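Local coordinates for multicopper oxidase (PDB 6VOW), which probably couples the one-electron oxidation of phenolic or similar substrates to the reduction of dioxygen to water, using bound copper ions, as laccases do, at residues 212-216 and 273-277; 240-245 and 305-309. All coordinates share one frame; numbering follows the deposited sequence.

Contact 1 (212-216 and 273-277); sequences ELPAG and RVPEA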
ATOM      1  N   GLU A 212      23.107  -1.779  -3.857  1.00 56.20           N
ATOM      2  CA  GLU A 212      24.273  -1.628  -3.018  1.00 51.96           C
ATOM      3  C   GLU A 212      23.883  -0.979  -1.684  1.00 51.40           C
ATOM      4  O   GLU A 212      23.077  -0.035  -1.635  1.00 54.14           O
ATOM      5  CB  GLU A 212      25.408  -0.880  -3.772  1.00 55.10           C
ATOM      6  CG  GLU A 212      26.114  -1.779  -4.822  1.00 60.80           C
ATOM      7  CD  GLU A 212      27.275  -1.117  -5.595  1.00 75.51           C
ATOM      8  OE1 GLU A 212      27.812  -0.087  -5.124  1.00 78.45           O
ATOM      9  OE2 GLU A 212      27.681  -1.637  -6.676  1.00 75.49           O
ATOM     10  N   LEU A 213      24.425  -1.537  -0.601  1.00 44.96           N
ATOM     11  CA  LEU A 213      24.240  -1.064   0.757  1.00 51.13           C
ATOM     12  C   LEU A 213      25.613  -1.082   1.497  1.00 59.66           C
ATOM     13  O   LEU A 213      26.417  -1.992   1.246  1.00 53.39           O
ATOM     14  CB  LEU A 213      23.263  -1.991   1.493  1.00 49.61           C
ATOM     15  CG  LEU A 213      21.839  -2.096   1.034  1.00 46.45           C
ATOM     16  CD1 LEU A 213      21.166  -3.175   1.805  1.00 44.53           C
ATOM     17  CD2 LEU A 213      21.115  -0.771   1.277  1.00 63.05           C
ATOM     18  N   PRO A 214      25.863  -0.117   2.432  1.00 62.34           N
ATOM     19  CA  PRO A 214      27.143  -0.061   3.168  1.00 56.68           C
ATOM     20  C   PRO A 214      27.322  -1.109   4.274  1.00 55.09           C
ATOM     21  O   PRO A 214      26.430  -1.264   5.137  1.00 46.90           O
ATOM     22  CB  PRO A 214      27.141   1.338   3.778  1.00 60.34           C
ATOM     23  CG  PRO A 214      25.734   1.752   3.851  1.00 63.90           C
ATOM     24  CD  PRO A 214      24.991   1.027   2.761  1.00 60.33           C
ATOM     25  N   ALA A 215      28.475  -1.793   4.251  1.00 48.97           N
ATOM     26  CA  ALA A 215      28.735  -2.918   5.171  1.00 52.38           C
ATOM     27  C   ALA A 215      28.712  -2.528   6.623  1.00 47.08           C
ATOM     28  O   ALA A 215      29.072  -1.465   6.981  1.00 57.51           O
ATOM     29  CB  ALA A 215      30.061  -3.575   4.882  1.00 63.53           C
ATOM     30  N   GLY A 216      28.263  -3.424   7.460  1.00 49.43           N
ATOM     31  CA  GLY A 216      28.250  -3.195   8.828  1.00 45.27           C
ATOM     32  C   GLY A 216      27.084  -2.324   9.218  1.00 55.98           C
ATOM     33  O   GLY A 216      26.681  -2.376  10.377  1.00 63.78           O
ATOM     34  N   ARG A 273      20.780  -5.571   9.087  1.00 41.05           N
ATOM     35  CA  ARG A 273      22.217  -5.452   9.290  1.00 43.64           C
ATOM     36  C   ARG A 273      22.863  -5.952   8.064  1.00 47.31           C
ATOM     37  O   ARG A 273      22.737  -7.133   7.707  1.00 49.29           O
ATOM     38  CB  ARG A 273      22.716  -6.246  10.448  1.00 48.27           C
ATOM     39  CG  ARG A 273      24.295  -6.188  10.597  1.00 43.97           C
ATOM     40  CD  ARG A 273      24.719  -4.834  11.035  1.00 46.35           C
ATOM     41  NE  ARG A 273      24.185  -4.579  12.361  1.00 54.77           N
ATOM     42  CZ  ARG A 273      24.500  -3.536  13.133  1.00 59.14           C
ATOM     43  NH1 ARG A 273      25.391  -2.565  12.770  1.00 52.33           N
ATOM     44  NH2 ARG A 273      23.895  -3.463  14.306  1.00 48.21           N
ATOM     45  N   VAL A 274      23.560  -5.038   7.405  1.00 44.35           N
ATOM     46  CA  VAL A 274      24.239  -5.346   6.190  1.00 40.36           C
ATOM     47  C   VAL A 274      25.503  -6.098   6.596  1.00 56.15           C
ATOM     48  O   VAL A 274      26.291  -5.624   7.428  1.00 53.11           O
ATOM     49  CB  VAL A 274      24.586  -4.076   5.415  1.00 44.09           C
ATOM     50  CG1 VAL A 274      25.330  -4.403   4.148  1.00 50.05           C
ATOM     51  CG2 VAL A 274      23.345  -3.284   5.069  1.00 50.02           C
ATOM     52  N   PRO A 275      25.720  -7.278   5.988  1.00 62.59           N
ATOM     53  CA  PRO A 275      26.838  -8.058   6.381  1.00 54.12           C
ATOM     54  C   PRO A 275      28.095  -7.421   5.867  1.00 58.52           C
ATOM     55  O   PRO A 275      28.059  -6.401   5.227  1.00 57.75           O
ATOM     56  CB  PRO A 275      26.573  -9.422   5.727  1.00 56.28           C
ATOM     57  CG  PRO A 275      25.553  -9.194   4.679  1.00 57.32           C
ATOM     58  CD  PRO A 275      25.135  -7.770   4.737  1.00 62.57           C
ATOM     59  N   GLU A 276      29.203  -8.018   6.249  1.00 64.04           N
ATOM     60  CA  GLU A 276      30.514  -7.577   5.840  1.00 56.93           C
ATOM     61  C   GLU A 276      30.589  -7.457   4.345  1.00 62.63           C
ATOM     62  O   GLU A 276      29.841  -8.120   3.651  1.00 51.97           O
ATOM     63  CB  GLU A 276      31.577  -8.537   6.378  1.00 69.37           C
ATOM     64  CG  GLU A 276      31.386 -10.037   6.132  1.00 76.70           C
ATOM     65  CD  GLU A 276      32.606 -10.838   6.577  1.00 83.66           C
ATOM     66  OE1 GLU A 276      32.485 -11.694   7.505  1.00 88.60           O
ATOM     67  OE2 GLU A 276      33.696 -10.596   6.002  1.00 88.02           O
ATOM     68  N   ALA A 277      31.466  -6.572   3.873  1.00 56.48           N
ATOM     69  CA  ALA A 277      31.617  -6.203   2.454  1.00 56.81           C
ATOM     70  C   ALA A 277      31.785  -7.353   1.464  1.00 63.53           C
ATOM     71  O   ALA A 277      32.261  -8.445   1.829  1.00 94.59           O
ATOM     72  CB  ALA A 277      32.807  -5.273   2.302  1.00 64.32           C
TER
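G216 and R273 join two connections at one end of the middle, cupredoxin-like β-sandwich. After strand 210-214 the chain crosses to the sheet of strand 218-225; after strand 267-273 it crosses the other way, to strand 280-285. Polar backbone atoms left by both turns find partners here. G216 N donates to V274 O over 3.0 Å in a bent bond (139° at the hydrogen). G216 O is met nearly head-on by R273 NH1 at 2.7 Å, with the oxygen lying in the guanidinium plane and the N-H straight at 169°. The R273 chain, bent at chi2 (70°) and again at chi3, curls back to deliver this edge, and NH1 has a second acceptor in G303 O. With an alanine at R273 the donor shared by G216 O and G303 O is gone, and the G216 carbonyl is likely to be freer to turn. The positive phi of G216 suits glycine, since a CB would press on the preceding carbonyl oxygen. P275 O accepts from S295 OG and also faces A215 CA at 3.5 Å in a C-H···O contact. Apolar pairs fill in beside these bonds: L213 CB meets V274 CG2 at 3.8 Å, and A215 CB lies 4.1 Å from A277 CB. P214 O, a polar atom, packs against the V274 isopropyl group, 3.4 Å from V274 CB.

Contact 2 (240-245 and 305-309); sequences EARLYA and WPAPL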
ATOM      1  N   GLU A 240      20.420 -10.490   9.253  1.00 53.94           N
ATOM      2  CA  GLU A 240      19.620 -10.159  10.463  1.00 56.34           C
ATOM      3  C   GLU A 240      18.698  -9.089  10.033  1.00 44.66           C
ATOM      4  O   GLU A 240      19.175  -8.014   9.684  1.00 51.67           O
ATOM      5  CB  GLU A 240      20.438  -9.476  11.551  1.00 60.03           C
ATOM      6  CG  GLU A 240      21.135 -10.354  12.533  1.00 70.62           C
ATOM      7  CD  GLU A 240      21.651  -9.473  13.623  1.00 79.19           C
ATOM      8  OE1 GLU A 240      22.615  -8.719  13.312  1.00 75.79           O
ATOM      9  OE2 GLU A 240      21.030  -9.489  14.732  1.00 72.87           O
ATOM     10  N   ALA A 241      17.405  -9.325  10.099  1.00 51.21           N
ATOM     11  CA  ALA A 241      16.437  -8.344   9.626  1.00 52.43           C
ATOM     12  C   ALA A 241      15.327  -8.210  10.656  1.00 46.61           C
ATOM     13  O   ALA A 241      14.884  -9.194  11.244  1.00 44.85           O
ATOM     14  CB  ALA A 241      15.917  -8.723   8.229  1.00 60.70           C
ATOM     15  N   ARG A 242      14.967  -6.972  10.945  1.00 42.17           N
ATOM     16  CA  ARG A 242      13.954  -6.685  11.954  1.00 44.89           C
ATOM     17  C   ARG A 242      12.878  -5.809  11.396  1.00 39.45           C
ATOM     18  O   ARG A 242      13.120  -4.868  10.734  1.00 43.00           O
ATOM     19  CB  ARG A 242      14.600  -5.986  13.142  1.00 50.46           C
ATOM     20  CG  ARG A 242      15.448  -6.942  13.918  1.00 50.07           C
ATOM     21  CD  ARG A 242      16.261  -6.231  14.961  1.00 59.27           C
ATOM     22  NE  ARG A 242      16.558  -7.145  16.043  1.00 65.08           N
ATOM     23  CZ  ARG A 242      16.043  -7.098  17.289  1.00 90.19           C
ATOM     24  NH1 ARG A 242      15.168  -6.146  17.673  1.00 87.03           N
ATOM     25  NH2 ARG A 242      16.407  -8.028  18.184  1.00 92.81           N
ATOM     26  N   LEU A 243      11.650  -6.155  11.674  1.00 39.99           N
ATOM     27  CA  LEU A 243      10.554  -5.369  11.308  1.00 38.40           C
ATOM     28  C   LEU A 243      10.456  -4.218  12.306  1.00 36.41           C
ATOM     29  O   LEU A 243      10.539  -4.438  13.484  1.00 40.36           O
ATOM     30  CB  LEU A 243       9.330  -6.236  11.320  1.00 41.41           C
ATOM     31  CG  LEU A 243       9.365  -7.314  10.219  1.00 36.71           C
ATOM     32  CD1 LEU A 243       8.186  -8.255  10.413  1.00 45.93           C
ATOM     33  CD2 LEU A 243       9.290  -6.673   8.854  1.00 40.17           C
ATOM     34  N   TYR A 244      10.319  -3.005  11.795  1.00 33.69           N
ATOM     35  CA  TYR A 244      10.124  -1.819  12.652  1.00 38.68           C
ATOM     36  C   TYR A 244       8.810  -1.135  12.479  1.00 42.35           C
ATOM     37  O   TYR A 244       8.385  -0.330  13.359  1.00 45.90           O
ATOM     38  CB  TYR A 244      11.186  -0.801  12.380  1.00 36.80           C
ATOM     39  CG  TYR A 244      12.430  -0.966  13.215  1.00 39.33           C
ATOM     40  CD1 TYR A 244      13.176  -2.122  13.138  1.00 35.92           C
ATOM     41  CD2 TYR A 244      12.799  -0.017  14.120  1.00 43.33           C
ATOM     42  CE1 TYR A 244      14.324  -2.294  13.908  1.00 41.94           C
ATOM     43  CE2 TYR A 244      13.916  -0.149  14.900  1.00 38.67           C
ATOM     44  CZ  TYR A 244      14.684  -1.267  14.776  1.00 46.74           C
ATOM     45  OH  TYR A 244      15.755  -1.342  15.540  1.00 45.17           O
ATOM     46  N   ALA A 245       8.190  -1.364  11.334  1.00 36.78           N
ATOM     47  CA  ALA A 245       6.868  -0.823  11.074  1.00 37.51           C
ATOM     48  C   ALA A 245       6.155  -1.548   9.978  1.00 33.91           C
ATOM     49  O   ALA A 245       6.775  -1.988   9.002  1.00 39.50           O
ATOM     50  CB  ALA A 245       6.973   0.620  10.648  1.00 41.95           C
ATOM     51  N   TRP A 305      21.242  -1.003  16.389  1.00 53.09           N
ATOM     52  CA  TRP A 305      19.818  -1.081  16.058  1.00 52.35           C
ATOM     53  C   TRP A 305      19.175   0.202  16.539  1.00 50.52           C
ATOM     54  O   TRP A 305      19.470   0.596  17.639  1.00 53.70           O
ATOM     55  CB  TRP A 305      19.169  -2.321  16.747  1.00 51.78           C
ATOM     56  CG  TRP A 305      19.654  -3.572  16.135  1.00 55.71           C
ATOM     57  CD1 TRP A 305      20.579  -4.370  16.634  1.00 51.59           C
ATOM     58  CD2 TRP A 305      19.289  -4.086  14.843  1.00 53.70           C
ATOM     59  NE1 TRP A 305      20.826  -5.377  15.764  1.00 68.20           N
ATOM     60  CE2 TRP A 305      20.035  -5.230  14.647  1.00 63.48           C
ATOM     61  CE3 TRP A 305      18.389  -3.672  13.842  1.00 48.32           C
ATOM     62  CZ2 TRP A 305      19.923  -6.024  13.470  1.00 66.45           C
ATOM     63  CZ3 TRP A 305      18.267  -4.441  12.653  1.00 45.83           C
ATOM     64  CH2 TRP A 305      19.031  -5.618  12.483  1.00 50.32           C
ATOM     65  N   PRO A 306      18.377   0.891  15.688  1.00 54.17           N
ATOM     66  CA  PRO A 306      17.581   2.019  16.242  1.00 45.57           C
ATOM     67  C   PRO A 306      16.600   1.674  17.364  1.00 46.77           C
ATOM     68  O   PRO A 306      16.100   0.589  17.467  1.00 52.64           O
ATOM     69  CB  PRO A 306      16.856   2.552  15.002  1.00 44.01           C
ATOM     70  CG  PRO A 306      17.893   2.378  13.920  1.00 49.20           C
ATOM     71  CD  PRO A 306      18.497   0.995  14.201  1.00 51.97           C
ATOM     72  N   ALA A 307      16.306   2.603  18.224  1.00 47.94           N
ATOM     73  CA  ALA A 307      15.155   2.445  19.120  1.00 45.10           C
ATOM     74  C   ALA A 307      13.842   2.255  18.288  1.00 47.30           C
ATOM     75  O   ALA A 307      13.826   2.561  17.086  1.00 47.22           O
ATOM     76  CB  ALA A 307      15.016   3.675  19.960  1.00 51.49           C
ATOM     77  N   PRO A 308      12.756   1.735  18.939  1.00 43.33           N
ATOM     78  CA  PRO A 308      11.435   1.663  18.314  1.00 42.40           C
ATOM     79  C   PRO A 308      11.056   2.996  17.737  1.00 46.88           C
ATOM     80  O   PRO A 308      11.254   4.005  18.390  1.00 52.09           O
ATOM     81  CB  PRO A 308      10.498   1.304  19.470  1.00 39.63           C
ATOM     82  CG  PRO A 308      11.381   0.558  20.460  1.00 47.90           C
ATOM     83  CD  PRO A 308      12.841   0.878  20.144  1.00 40.81           C
ATOM     84  N   LEU A 309      10.544   3.022  16.519  1.00 44.63           N
ATOM     85  CA  LEU A 309       9.938   4.240  16.000  1.00 37.84           C
ATOM     86  C   LEU A 309       8.798   4.675  16.931  1.00 42.17           C
ATOM     87  O   LEU A 309       8.028   3.828  17.444  1.00 50.48           O
ATOM     88  CB  LEU A 309       9.490   4.043  14.555  1.00 41.48           C
ATOM     89  CG  LEU A 309      10.670   3.731  13.600  1.00 39.59           C
ATOM     90  CD1 LEU A 309      10.154   3.100  12.291  1.00 45.97           C
ATOM     91  CD2 LEU A 309      11.467   4.974  13.283  1.00 45.43           C
TER
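Y244 OH donates to P306 O across 2.7 Å, the one hydrogen bond between strand 240-246 and the irregular segment 305-309, which runs alongside it in nearly the same direction. The donor sits 17° from the carbonyl plane, and P306 O lies at the edge of the tyrosine ring. A307 O reaches that edge too, 3.5 Å from Y244 CE2, while F163 packs edge-to-face with the ring. Nearer the backbone, L309 CD1 touches Y244 CB at 4.0 Å.

Farther back along the strand, W305 is laid against R242. R242 starts with CG anti to its carbonyl carbon (chi1 -72°) and stays extended to NE, which carries CD over the indole: R242 CD stands 3.5 Å from the centroid of the W305 six-membered ring, a CH-pi contact. The charged end goes past this point; R242 CZ is 5.1 Å from the centroid of the W305 five-membered ring, and at that distance the cation-pi attraction is weak at most; the guanidinium and indole planes are 42° apart. R273 offers its guanidinium to the opposite face, so the indole lies between two arginines. E240 closes the rim, with its backbone O in the indole plane 3.7 Å from W305 CH2, and its carboxylate, nearly perpendicular to the ring, near CZ2. The segment is thus fastened to the six-stranded sheet of the middle β-sandwich by the hydroxyl of buried Y244 and by a tryptophan packed between the aliphatic CD of R242 on one face and the R273 guanidinium on the other.

Both contacts belong to the middle cupredoxin-like sandwich, on the same side of the chain's centre, with their own centres about 16 Å apart. Each is partly buried. Contact 1 lies farther out, where two crossings between sheets meet, and it relies on backbone polar groups and one arginine, with small apolar contacts beside them. Contact 2 seats an irregular segment along a sheet strand, and there aromatic rings do most of the work beside a single hydroxyl bond. R273 ties them together: its backbone N probably bonds to E240 O, while its guanidinium serves the glycine turn of contact 1 and also faces the indole of contact 2.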